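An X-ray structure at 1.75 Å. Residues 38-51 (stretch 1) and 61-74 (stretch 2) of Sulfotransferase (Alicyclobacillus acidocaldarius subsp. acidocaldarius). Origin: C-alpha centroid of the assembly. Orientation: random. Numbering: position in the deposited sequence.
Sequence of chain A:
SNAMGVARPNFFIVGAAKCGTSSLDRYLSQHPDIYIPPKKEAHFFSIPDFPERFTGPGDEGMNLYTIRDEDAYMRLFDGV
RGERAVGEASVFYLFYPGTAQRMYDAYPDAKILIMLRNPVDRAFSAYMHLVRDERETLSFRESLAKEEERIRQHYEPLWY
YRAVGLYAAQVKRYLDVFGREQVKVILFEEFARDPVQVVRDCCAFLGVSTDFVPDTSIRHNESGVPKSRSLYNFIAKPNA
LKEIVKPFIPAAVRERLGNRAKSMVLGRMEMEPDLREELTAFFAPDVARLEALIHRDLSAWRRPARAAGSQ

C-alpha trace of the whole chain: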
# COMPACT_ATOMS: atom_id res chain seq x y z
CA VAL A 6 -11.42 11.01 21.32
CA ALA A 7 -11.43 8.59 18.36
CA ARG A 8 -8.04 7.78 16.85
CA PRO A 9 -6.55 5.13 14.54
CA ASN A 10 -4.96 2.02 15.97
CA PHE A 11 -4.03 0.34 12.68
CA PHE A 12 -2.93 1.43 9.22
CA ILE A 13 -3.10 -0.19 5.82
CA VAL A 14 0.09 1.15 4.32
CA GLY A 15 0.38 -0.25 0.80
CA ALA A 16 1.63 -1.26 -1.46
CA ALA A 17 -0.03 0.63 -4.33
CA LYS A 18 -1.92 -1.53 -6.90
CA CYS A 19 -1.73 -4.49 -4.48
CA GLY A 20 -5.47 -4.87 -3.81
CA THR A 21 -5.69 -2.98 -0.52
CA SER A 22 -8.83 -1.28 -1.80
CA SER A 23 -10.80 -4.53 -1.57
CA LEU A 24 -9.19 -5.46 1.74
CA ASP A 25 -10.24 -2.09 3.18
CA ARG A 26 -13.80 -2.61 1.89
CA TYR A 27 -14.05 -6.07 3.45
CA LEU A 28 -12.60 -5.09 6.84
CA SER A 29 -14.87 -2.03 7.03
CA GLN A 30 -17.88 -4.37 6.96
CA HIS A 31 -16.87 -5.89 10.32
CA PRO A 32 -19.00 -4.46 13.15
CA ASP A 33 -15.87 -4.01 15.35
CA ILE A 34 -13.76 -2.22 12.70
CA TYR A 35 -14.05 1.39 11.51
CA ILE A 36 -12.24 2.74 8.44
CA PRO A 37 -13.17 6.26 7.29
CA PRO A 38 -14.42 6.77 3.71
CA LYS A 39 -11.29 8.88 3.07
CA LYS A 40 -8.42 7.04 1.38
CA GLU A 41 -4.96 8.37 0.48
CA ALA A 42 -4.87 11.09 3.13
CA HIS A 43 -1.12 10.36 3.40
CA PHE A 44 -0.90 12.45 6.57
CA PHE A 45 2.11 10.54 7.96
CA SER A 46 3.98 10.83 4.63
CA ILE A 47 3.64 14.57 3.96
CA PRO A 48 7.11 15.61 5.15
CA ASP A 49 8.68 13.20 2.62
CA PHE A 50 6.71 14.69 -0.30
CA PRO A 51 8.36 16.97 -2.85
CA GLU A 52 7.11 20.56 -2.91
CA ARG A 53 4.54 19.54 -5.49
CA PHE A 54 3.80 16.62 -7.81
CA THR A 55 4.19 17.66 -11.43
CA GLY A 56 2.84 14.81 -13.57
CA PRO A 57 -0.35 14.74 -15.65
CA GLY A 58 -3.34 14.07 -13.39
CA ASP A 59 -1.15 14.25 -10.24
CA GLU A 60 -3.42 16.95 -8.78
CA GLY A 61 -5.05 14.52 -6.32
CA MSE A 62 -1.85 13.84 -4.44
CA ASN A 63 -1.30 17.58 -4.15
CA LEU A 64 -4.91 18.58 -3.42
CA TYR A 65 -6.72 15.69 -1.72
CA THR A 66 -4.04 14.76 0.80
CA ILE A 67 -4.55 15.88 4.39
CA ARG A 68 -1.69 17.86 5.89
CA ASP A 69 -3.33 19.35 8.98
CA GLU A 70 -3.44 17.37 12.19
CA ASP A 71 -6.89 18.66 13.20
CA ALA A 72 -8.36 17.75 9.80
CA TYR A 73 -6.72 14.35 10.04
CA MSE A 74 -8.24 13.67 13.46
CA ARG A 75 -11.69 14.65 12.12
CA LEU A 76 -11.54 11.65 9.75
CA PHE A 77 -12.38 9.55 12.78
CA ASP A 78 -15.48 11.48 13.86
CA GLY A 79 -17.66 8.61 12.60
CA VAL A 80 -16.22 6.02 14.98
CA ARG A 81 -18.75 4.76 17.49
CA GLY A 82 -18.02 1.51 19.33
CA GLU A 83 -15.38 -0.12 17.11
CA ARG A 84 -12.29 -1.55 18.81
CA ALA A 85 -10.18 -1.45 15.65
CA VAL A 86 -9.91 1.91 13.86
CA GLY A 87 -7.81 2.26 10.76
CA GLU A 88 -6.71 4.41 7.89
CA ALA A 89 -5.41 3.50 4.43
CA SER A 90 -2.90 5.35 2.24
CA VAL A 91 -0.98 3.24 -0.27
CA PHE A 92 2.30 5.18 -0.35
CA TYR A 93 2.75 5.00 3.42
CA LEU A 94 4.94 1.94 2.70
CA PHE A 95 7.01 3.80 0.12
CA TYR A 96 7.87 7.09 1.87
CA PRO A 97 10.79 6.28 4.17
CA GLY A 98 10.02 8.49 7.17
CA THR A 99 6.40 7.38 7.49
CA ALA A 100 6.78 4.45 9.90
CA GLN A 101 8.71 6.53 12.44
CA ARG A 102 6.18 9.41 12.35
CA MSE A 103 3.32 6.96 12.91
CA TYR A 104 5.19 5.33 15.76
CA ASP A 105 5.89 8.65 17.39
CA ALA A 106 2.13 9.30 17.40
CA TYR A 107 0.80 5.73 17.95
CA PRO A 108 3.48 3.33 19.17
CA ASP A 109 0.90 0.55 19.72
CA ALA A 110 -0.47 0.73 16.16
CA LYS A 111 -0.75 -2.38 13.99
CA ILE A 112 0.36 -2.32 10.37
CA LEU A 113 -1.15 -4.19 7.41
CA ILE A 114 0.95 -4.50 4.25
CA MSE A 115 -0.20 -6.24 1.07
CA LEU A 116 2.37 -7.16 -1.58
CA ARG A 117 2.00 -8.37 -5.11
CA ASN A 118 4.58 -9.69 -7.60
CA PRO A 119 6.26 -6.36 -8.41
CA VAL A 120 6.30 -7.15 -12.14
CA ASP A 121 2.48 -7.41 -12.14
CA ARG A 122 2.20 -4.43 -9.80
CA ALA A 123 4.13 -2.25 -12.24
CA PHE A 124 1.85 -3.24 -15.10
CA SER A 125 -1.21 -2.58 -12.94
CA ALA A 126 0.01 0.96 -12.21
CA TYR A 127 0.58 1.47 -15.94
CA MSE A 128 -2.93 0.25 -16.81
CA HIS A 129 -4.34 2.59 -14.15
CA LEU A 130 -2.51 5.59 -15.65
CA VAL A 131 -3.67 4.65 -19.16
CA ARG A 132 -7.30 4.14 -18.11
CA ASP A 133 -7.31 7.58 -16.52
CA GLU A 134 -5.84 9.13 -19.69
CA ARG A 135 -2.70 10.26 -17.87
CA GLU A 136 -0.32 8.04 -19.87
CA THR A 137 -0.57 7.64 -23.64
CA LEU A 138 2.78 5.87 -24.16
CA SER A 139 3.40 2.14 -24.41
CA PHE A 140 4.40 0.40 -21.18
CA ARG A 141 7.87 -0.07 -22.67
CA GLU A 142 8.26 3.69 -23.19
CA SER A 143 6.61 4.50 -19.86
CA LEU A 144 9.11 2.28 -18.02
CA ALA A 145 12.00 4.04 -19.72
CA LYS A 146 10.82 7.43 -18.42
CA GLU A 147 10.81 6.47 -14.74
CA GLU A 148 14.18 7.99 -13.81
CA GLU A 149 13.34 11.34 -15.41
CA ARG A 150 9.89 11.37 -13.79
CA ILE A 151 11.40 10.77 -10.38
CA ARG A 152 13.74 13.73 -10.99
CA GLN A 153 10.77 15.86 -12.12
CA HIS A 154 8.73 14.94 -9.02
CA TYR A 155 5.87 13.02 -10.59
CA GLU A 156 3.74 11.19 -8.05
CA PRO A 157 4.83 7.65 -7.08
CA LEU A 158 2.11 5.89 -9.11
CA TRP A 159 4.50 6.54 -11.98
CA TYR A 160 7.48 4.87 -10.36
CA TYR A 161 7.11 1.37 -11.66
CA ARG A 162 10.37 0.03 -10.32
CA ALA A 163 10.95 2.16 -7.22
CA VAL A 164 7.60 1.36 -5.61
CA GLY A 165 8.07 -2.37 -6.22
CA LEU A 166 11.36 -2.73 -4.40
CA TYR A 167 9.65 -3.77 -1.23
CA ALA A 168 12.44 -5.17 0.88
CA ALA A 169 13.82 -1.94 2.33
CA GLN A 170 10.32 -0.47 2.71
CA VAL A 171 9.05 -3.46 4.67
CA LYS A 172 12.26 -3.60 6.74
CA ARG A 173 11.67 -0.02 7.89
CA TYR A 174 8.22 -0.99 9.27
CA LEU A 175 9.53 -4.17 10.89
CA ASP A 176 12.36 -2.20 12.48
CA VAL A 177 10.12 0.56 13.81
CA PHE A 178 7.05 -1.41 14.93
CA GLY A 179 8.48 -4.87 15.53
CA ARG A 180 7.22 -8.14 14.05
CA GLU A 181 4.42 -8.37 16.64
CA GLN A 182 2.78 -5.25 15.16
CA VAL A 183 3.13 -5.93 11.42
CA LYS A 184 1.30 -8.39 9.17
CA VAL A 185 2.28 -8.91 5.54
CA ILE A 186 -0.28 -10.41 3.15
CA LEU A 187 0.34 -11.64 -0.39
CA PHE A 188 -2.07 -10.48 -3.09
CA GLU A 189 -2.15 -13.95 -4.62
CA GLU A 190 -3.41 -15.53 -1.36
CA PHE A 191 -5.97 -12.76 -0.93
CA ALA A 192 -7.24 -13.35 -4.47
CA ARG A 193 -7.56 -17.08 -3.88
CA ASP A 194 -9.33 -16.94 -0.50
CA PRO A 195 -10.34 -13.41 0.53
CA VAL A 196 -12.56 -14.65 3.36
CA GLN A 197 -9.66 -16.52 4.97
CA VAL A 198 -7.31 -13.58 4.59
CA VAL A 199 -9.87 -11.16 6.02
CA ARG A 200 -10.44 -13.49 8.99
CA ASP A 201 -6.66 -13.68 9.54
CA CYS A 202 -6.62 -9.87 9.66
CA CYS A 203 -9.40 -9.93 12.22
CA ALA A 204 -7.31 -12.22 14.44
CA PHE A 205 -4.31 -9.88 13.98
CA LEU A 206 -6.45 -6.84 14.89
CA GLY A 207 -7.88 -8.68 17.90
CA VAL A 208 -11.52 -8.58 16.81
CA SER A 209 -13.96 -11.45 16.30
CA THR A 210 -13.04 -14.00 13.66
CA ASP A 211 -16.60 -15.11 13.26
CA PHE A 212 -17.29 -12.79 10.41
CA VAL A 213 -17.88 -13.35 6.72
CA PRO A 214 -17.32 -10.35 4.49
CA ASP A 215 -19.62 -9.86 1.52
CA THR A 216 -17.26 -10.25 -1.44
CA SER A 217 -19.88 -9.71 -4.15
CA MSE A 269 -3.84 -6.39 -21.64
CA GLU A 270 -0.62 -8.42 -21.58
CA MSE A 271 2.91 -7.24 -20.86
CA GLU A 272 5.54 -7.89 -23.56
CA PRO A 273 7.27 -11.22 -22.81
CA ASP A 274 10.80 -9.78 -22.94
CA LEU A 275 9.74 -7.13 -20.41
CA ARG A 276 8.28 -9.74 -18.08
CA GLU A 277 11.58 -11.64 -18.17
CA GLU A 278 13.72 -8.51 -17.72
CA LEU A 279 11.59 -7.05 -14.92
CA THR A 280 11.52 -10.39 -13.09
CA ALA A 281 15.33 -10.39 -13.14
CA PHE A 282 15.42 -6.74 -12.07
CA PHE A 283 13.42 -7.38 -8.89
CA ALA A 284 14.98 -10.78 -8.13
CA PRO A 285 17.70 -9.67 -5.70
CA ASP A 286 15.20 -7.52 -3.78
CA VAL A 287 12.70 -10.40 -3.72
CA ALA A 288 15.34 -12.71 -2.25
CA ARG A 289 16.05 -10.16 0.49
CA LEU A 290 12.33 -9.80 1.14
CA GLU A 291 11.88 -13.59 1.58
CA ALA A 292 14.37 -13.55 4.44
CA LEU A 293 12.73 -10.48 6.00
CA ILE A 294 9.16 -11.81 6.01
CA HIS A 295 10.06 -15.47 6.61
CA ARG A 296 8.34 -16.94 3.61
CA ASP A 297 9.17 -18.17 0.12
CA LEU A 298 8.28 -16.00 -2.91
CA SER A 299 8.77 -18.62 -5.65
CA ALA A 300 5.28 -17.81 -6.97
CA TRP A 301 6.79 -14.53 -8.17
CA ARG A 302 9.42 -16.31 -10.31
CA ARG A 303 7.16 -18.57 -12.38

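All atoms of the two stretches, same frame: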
# COMPACT_ATOMS: atom_id res chain seq x y z
N PRO A 38 -14.27 6.81 5.17
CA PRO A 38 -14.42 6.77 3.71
C PRO A 38 -13.26 7.45 2.96
O PRO A 38 -13.12 7.28 1.76
CB PRO A 38 -15.78 7.45 3.46
CG PRO A 38 -16.08 8.24 4.71
CD PRO A 38 -15.38 7.50 5.84
N LYS A 39 -12.44 8.21 3.68
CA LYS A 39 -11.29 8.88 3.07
C LYS A 39 -10.11 7.94 2.91
O LYS A 39 -9.62 7.39 3.88
CB LYS A 39 -10.88 10.07 3.95
CG LYS A 39 -9.61 10.78 3.49
CD LYS A 39 -9.83 11.46 2.16
CE LYS A 39 -8.56 12.17 1.72
NZ LYS A 39 -8.82 12.94 0.47
N LYS A 40 -9.64 7.79 1.67
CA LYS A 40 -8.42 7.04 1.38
C LYS A 40 -7.36 8.01 0.87
O LYS A 40 -7.69 9.09 0.35
CB LYS A 40 -8.68 6.00 0.30
CG LYS A 40 -10.04 5.31 0.37
CD LYS A 40 -10.23 4.60 1.71
CE LYS A 40 -11.58 3.88 1.76
NZ LYS A 40 -11.95 3.49 3.14
N GLU A 41 -6.10 7.62 1.02
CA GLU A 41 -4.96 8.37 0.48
C GLU A 41 -4.76 9.73 1.15
O GLU A 41 -4.18 10.63 0.54
CB GLU A 41 -5.12 8.59 -1.04
CG GLU A 41 -5.36 7.32 -1.84
CD GLU A 41 -4.14 6.43 -1.84
OE1 GLU A 41 -3.97 5.67 -0.88
OE2 GLU A 41 -3.34 6.51 -2.80
N ALA A 42 -5.19 9.87 2.40
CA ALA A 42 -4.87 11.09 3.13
C ALA A 42 -3.37 11.36 3.17
O ALA A 42 -2.93 12.51 3.06
CB ALA A 42 -5.45 11.03 4.57
N HIS A 43 -2.58 10.29 3.34
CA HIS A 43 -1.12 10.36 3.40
C HIS A 43 -0.56 11.31 4.46
O HIS A 43 0.56 11.81 4.33
CB HIS A 43 -0.51 10.67 2.01
CG HIS A 43 -0.55 9.49 1.09
ND1 HIS A 43 -1.58 9.28 0.20
CD2 HIS A 43 0.28 8.42 0.97
CE1 HIS A 43 -1.38 8.14 -0.45
NE2 HIS A 43 -0.25 7.61 -0.01
N PHE A 44 -1.32 11.52 5.52
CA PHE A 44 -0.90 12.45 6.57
C PHE A 44 0.52 12.16 7.10
O PHE A 44 1.34 13.08 7.27
CB PHE A 44 -1.92 12.43 7.72
CG PHE A 44 -1.53 13.27 8.90
CD1 PHE A 44 -1.60 14.66 8.83
CD2 PHE A 44 -1.09 12.68 10.07
CE1 PHE A 44 -1.23 15.45 9.91
CE2 PHE A 44 -0.73 13.45 11.16
CZ PHE A 44 -0.80 14.84 11.08
N PHE A 45 0.81 10.89 7.37
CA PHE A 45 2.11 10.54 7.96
C PHE A 45 3.27 10.56 6.96
O PHE A 45 4.43 10.39 7.35
CB PHE A 45 2.02 9.20 8.69
CG PHE A 45 1.17 9.27 9.93
CD1 PHE A 45 1.65 9.93 11.06
CD2 PHE A 45 -0.11 8.75 9.96
CE1 PHE A 45 0.88 10.03 12.21
CE2 PHE A 45 -0.89 8.86 11.10
CZ PHE A 45 -0.40 9.50 12.23
N SER A 46 2.96 10.69 5.67
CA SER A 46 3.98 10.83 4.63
C SER A 46 4.32 12.25 4.17
O SER A 46 5.31 12.44 3.47
CB SER A 46 3.56 9.99 3.41
OG SER A 46 3.60 8.61 3.77
N ILE A 47 3.53 13.23 4.56
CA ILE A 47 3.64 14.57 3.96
C ILE A 47 5.07 15.14 4.00
O ILE A 47 5.55 15.70 3.01
CB ILE A 47 2.66 15.59 4.59
CG1 ILE A 47 1.22 15.09 4.51
CG2 ILE A 47 2.81 16.97 3.94
CD1 ILE A 47 0.72 14.79 3.12
N PRO A 48 5.76 15.01 5.13
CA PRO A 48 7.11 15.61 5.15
C PRO A 48 8.10 15.00 4.15
O PRO A 48 9.14 15.63 3.89
CB PRO A 48 7.58 15.39 6.59
CG PRO A 48 6.28 15.29 7.38
CD PRO A 48 5.37 14.52 6.47
N ASP A 49 7.81 13.82 3.62
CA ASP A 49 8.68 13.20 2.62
C ASP A 49 8.31 13.61 1.19
O ASP A 49 9.02 13.27 0.24
CB ASP A 49 8.58 11.67 2.71
CG ASP A 49 9.21 11.11 3.97
OD1 ASP A 49 10.22 11.68 4.46
OD2 ASP A 49 8.68 10.10 4.50
N PHE A 50 7.19 14.31 1.03
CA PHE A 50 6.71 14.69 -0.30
C PHE A 50 7.63 15.75 -0.89
O PHE A 50 8.22 16.53 -0.15
CB PHE A 50 5.32 15.35 -0.23
CG PHE A 50 4.16 14.39 -0.13
CD1 PHE A 50 4.34 13.05 0.14
CD2 PHE A 50 2.87 14.88 -0.32
CE1 PHE A 50 3.23 12.19 0.22
CE2 PHE A 50 1.77 14.04 -0.23
CZ PHE A 50 1.94 12.70 0.03
N PRO A 51 7.73 15.80 -2.22
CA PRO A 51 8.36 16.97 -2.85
C PRO A 51 7.47 18.19 -2.67
O PRO A 51 6.34 18.05 -2.18
CB PRO A 51 8.40 16.59 -4.33
CG PRO A 51 7.23 15.67 -4.51
CD PRO A 51 7.18 14.85 -3.21
N GLY A 61 -4.50 15.18 -7.50
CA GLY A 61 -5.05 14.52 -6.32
C GLY A 61 -4.06 14.36 -5.18
O GLY A 61 -4.39 14.56 -4.00
N MSE A 62 -2.82 14.00 -5.50
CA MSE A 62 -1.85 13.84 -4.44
C MSE A 62 -1.40 15.19 -3.89
O MSE A 62 -0.93 15.29 -2.77
CB MSE A 62 -0.65 12.99 -4.90
CG MSE A 62 -0.97 11.51 -5.01
SE MSE A 62 -1.12 10.65 -3.24
CE MSE A 62 0.75 10.59 -2.82
N ASN A 63 -1.54 16.25 -4.69
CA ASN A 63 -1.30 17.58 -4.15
C ASN A 63 -2.47 18.09 -3.31
O ASN A 63 -2.29 18.65 -2.24
CB ASN A 63 -1.08 18.59 -5.28
CG ASN A 63 0.24 18.36 -6.02
OD1 ASN A 63 1.24 17.99 -5.42
ND2 ASN A 63 0.22 18.58 -7.33
N LEU A 64 -3.66 18.00 -3.91
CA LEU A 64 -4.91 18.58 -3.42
C LEU A 64 -5.77 17.81 -2.43
O LEU A 64 -6.51 18.44 -1.66
CB LEU A 64 -5.75 19.07 -4.59
CG LEU A 64 -5.00 20.04 -5.51
CD1 LEU A 64 -5.89 20.48 -6.68
CD2 LEU A 64 -4.53 21.25 -4.71
N TYR A 65 -5.79 16.48 -2.54
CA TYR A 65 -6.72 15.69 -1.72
C TYR A 65 -6.06 15.09 -0.49
O TYR A 65 -6.74 14.51 0.35
CB TYR A 65 -7.37 14.53 -2.51
CG TYR A 65 -7.92 14.91 -3.87
CD1 TYR A 65 -8.28 16.22 -4.16
CD2 TYR A 65 -8.06 13.95 -4.86
CE1 TYR A 65 -8.77 16.56 -5.43
CE2 TYR A 65 -8.54 14.27 -6.11
CZ TYR A 65 -8.89 15.57 -6.39
OH TYR A 65 -9.35 15.85 -7.65
N THR A 66 -4.75 15.25 -0.37
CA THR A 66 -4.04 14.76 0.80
C THR A 66 -4.32 15.69 1.98
O THR A 66 -4.65 16.87 1.79
CB THR A 66 -2.52 14.66 0.52
OG1 THR A 66 -2.09 15.82 -0.20
CG2 THR A 66 -2.21 13.44 -0.35
N ILE A 67 -4.22 15.14 3.18
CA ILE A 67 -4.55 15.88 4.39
C ILE A 67 -3.27 16.16 5.16
O ILE A 67 -2.54 15.24 5.53
CB ILE A 67 -5.55 15.10 5.26
CG1 ILE A 67 -6.88 15.00 4.49
CG2 ILE A 67 -5.77 15.83 6.60
CD1 ILE A 67 -7.97 14.27 5.21
N ARG A 68 -2.92 17.44 5.23
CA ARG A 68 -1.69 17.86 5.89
C ARG A 68 -1.83 18.45 7.29
O ARG A 68 -0.83 18.65 7.97
CB ARG A 68 -0.99 18.85 4.97
CG ARG A 68 -0.86 18.26 3.57
CD ARG A 68 -0.41 19.28 2.52
NE ARG A 68 -0.40 18.64 1.21
CZ ARG A 68 0.66 18.52 0.43
NH1 ARG A 68 1.84 19.01 0.81
NH2 ARG A 68 0.55 17.90 -0.74
N ASP A 69 -3.06 18.67 7.72
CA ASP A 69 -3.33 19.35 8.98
C ASP A 69 -3.77 18.32 10.00
O ASP A 69 -4.64 17.51 9.73
CB ASP A 69 -4.43 20.40 8.78
CG ASP A 69 -4.91 21.01 10.09
OD1 ASP A 69 -4.15 21.79 10.70
OD2 ASP A 69 -6.05 20.73 10.51
N GLU A 70 -3.16 18.37 11.18
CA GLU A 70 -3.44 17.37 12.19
C GLU A 70 -4.90 17.38 12.63
O GLU A 70 -5.48 16.32 12.87
CB GLU A 70 -2.52 17.57 13.40
CG GLU A 70 -2.72 16.58 14.51
CD GLU A 70 -1.76 16.82 15.66
OE1 GLU A 70 -1.00 17.82 15.60
OE2 GLU A 70 -1.75 16.01 16.61
N ASP A 71 -5.50 18.56 12.77
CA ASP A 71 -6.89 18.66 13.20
C ASP A 71 -7.82 18.03 12.16
O ASP A 71 -8.75 17.30 12.51
CB ASP A 71 -7.30 20.11 13.45
CG ASP A 71 -6.60 20.73 14.65
OD1 ASP A 71 -6.13 19.96 15.53
OD2 ASP A 71 -6.52 21.97 14.73
N ALA A 72 -7.56 18.31 10.88
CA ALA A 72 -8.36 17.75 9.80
C ALA A 72 -8.18 16.24 9.77
O ALA A 72 -9.12 15.48 9.53
CB ALA A 72 -7.97 18.36 8.47
N TYR A 73 -6.95 15.79 10.03
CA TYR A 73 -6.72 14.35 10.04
C TYR A 73 -7.54 13.69 11.15
O TYR A 73 -8.19 12.66 10.94
CB TYR A 73 -5.23 14.03 10.19
CG TYR A 73 -4.96 12.55 10.16
CD1 TYR A 73 -5.04 11.83 8.97
CD2 TYR A 73 -4.64 11.86 11.32
CE1 TYR A 73 -4.81 10.46 8.94
CE2 TYR A 73 -4.40 10.49 11.30
CZ TYR A 73 -4.49 9.80 10.11
OH TYR A 73 -4.26 8.44 10.09
N MSE A 74 -7.51 14.27 12.35
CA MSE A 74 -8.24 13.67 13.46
C MSE A 74 -9.75 13.64 13.19
O MSE A 74 -10.43 12.72 13.64
CB MSE A 74 -7.93 14.40 14.77
CG MSE A 74 -6.45 14.26 15.19
SE MSE A 74 -5.91 12.37 15.31
CE MSE A 74 -7.35 11.81 16.45
O HOH W 1 -5.12 11.92 -1.89
O HOH W 2 4.44 18.99 -0.38

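Stretch 1 is largely loop, with a 3-10 segment at 47-49; stretch 2 enters in a helix that begins earlier in the chain and includes 61-64, then passes through an irregular link into a second helix beginning at Glu 70. The closest CA atoms of the two stretches are those of Ala 42 and Thr 66, 4.4 Å apart. There Ile 67 N donates to Ala 42 O (2.9 Å), a nearly straight bond joining loop to link. Two residues on, Phe 44 CA makes a CA-H...O contact with Ile 67 O (3.4 Å), a carbonyl that otherwise finds no partner. Lys 39, its side chain extended beyond CG, donates from NZ to Tyr 65 O (2.6 Å), so a charged amine satisfies a backbone carbonyl.

Asp 69 caps the second helix, OD2 accepting from Ala 72 N (2.9 Å). This helix presents Tyr 73, whose ring forms an offset stack with Phe 44 (centroids 4.6 Å apart, planes at 13°); Phe 45 CE2 reaches Tyr 73 OH at 3.5 Å.

At the first helix, selenomethionine Met 62 lays CE over a face of His 43, 4.0 Å from the ring centroid. His 43 ND1 donates to Glu 41 O (2.9 Å), which ties the ring to the backbone of its own stretch. Phe 50 CZ also meets Met 62 CE (3.7 Å), while Ile 47 CD1 covers one face of the Arg 68 guanidinium.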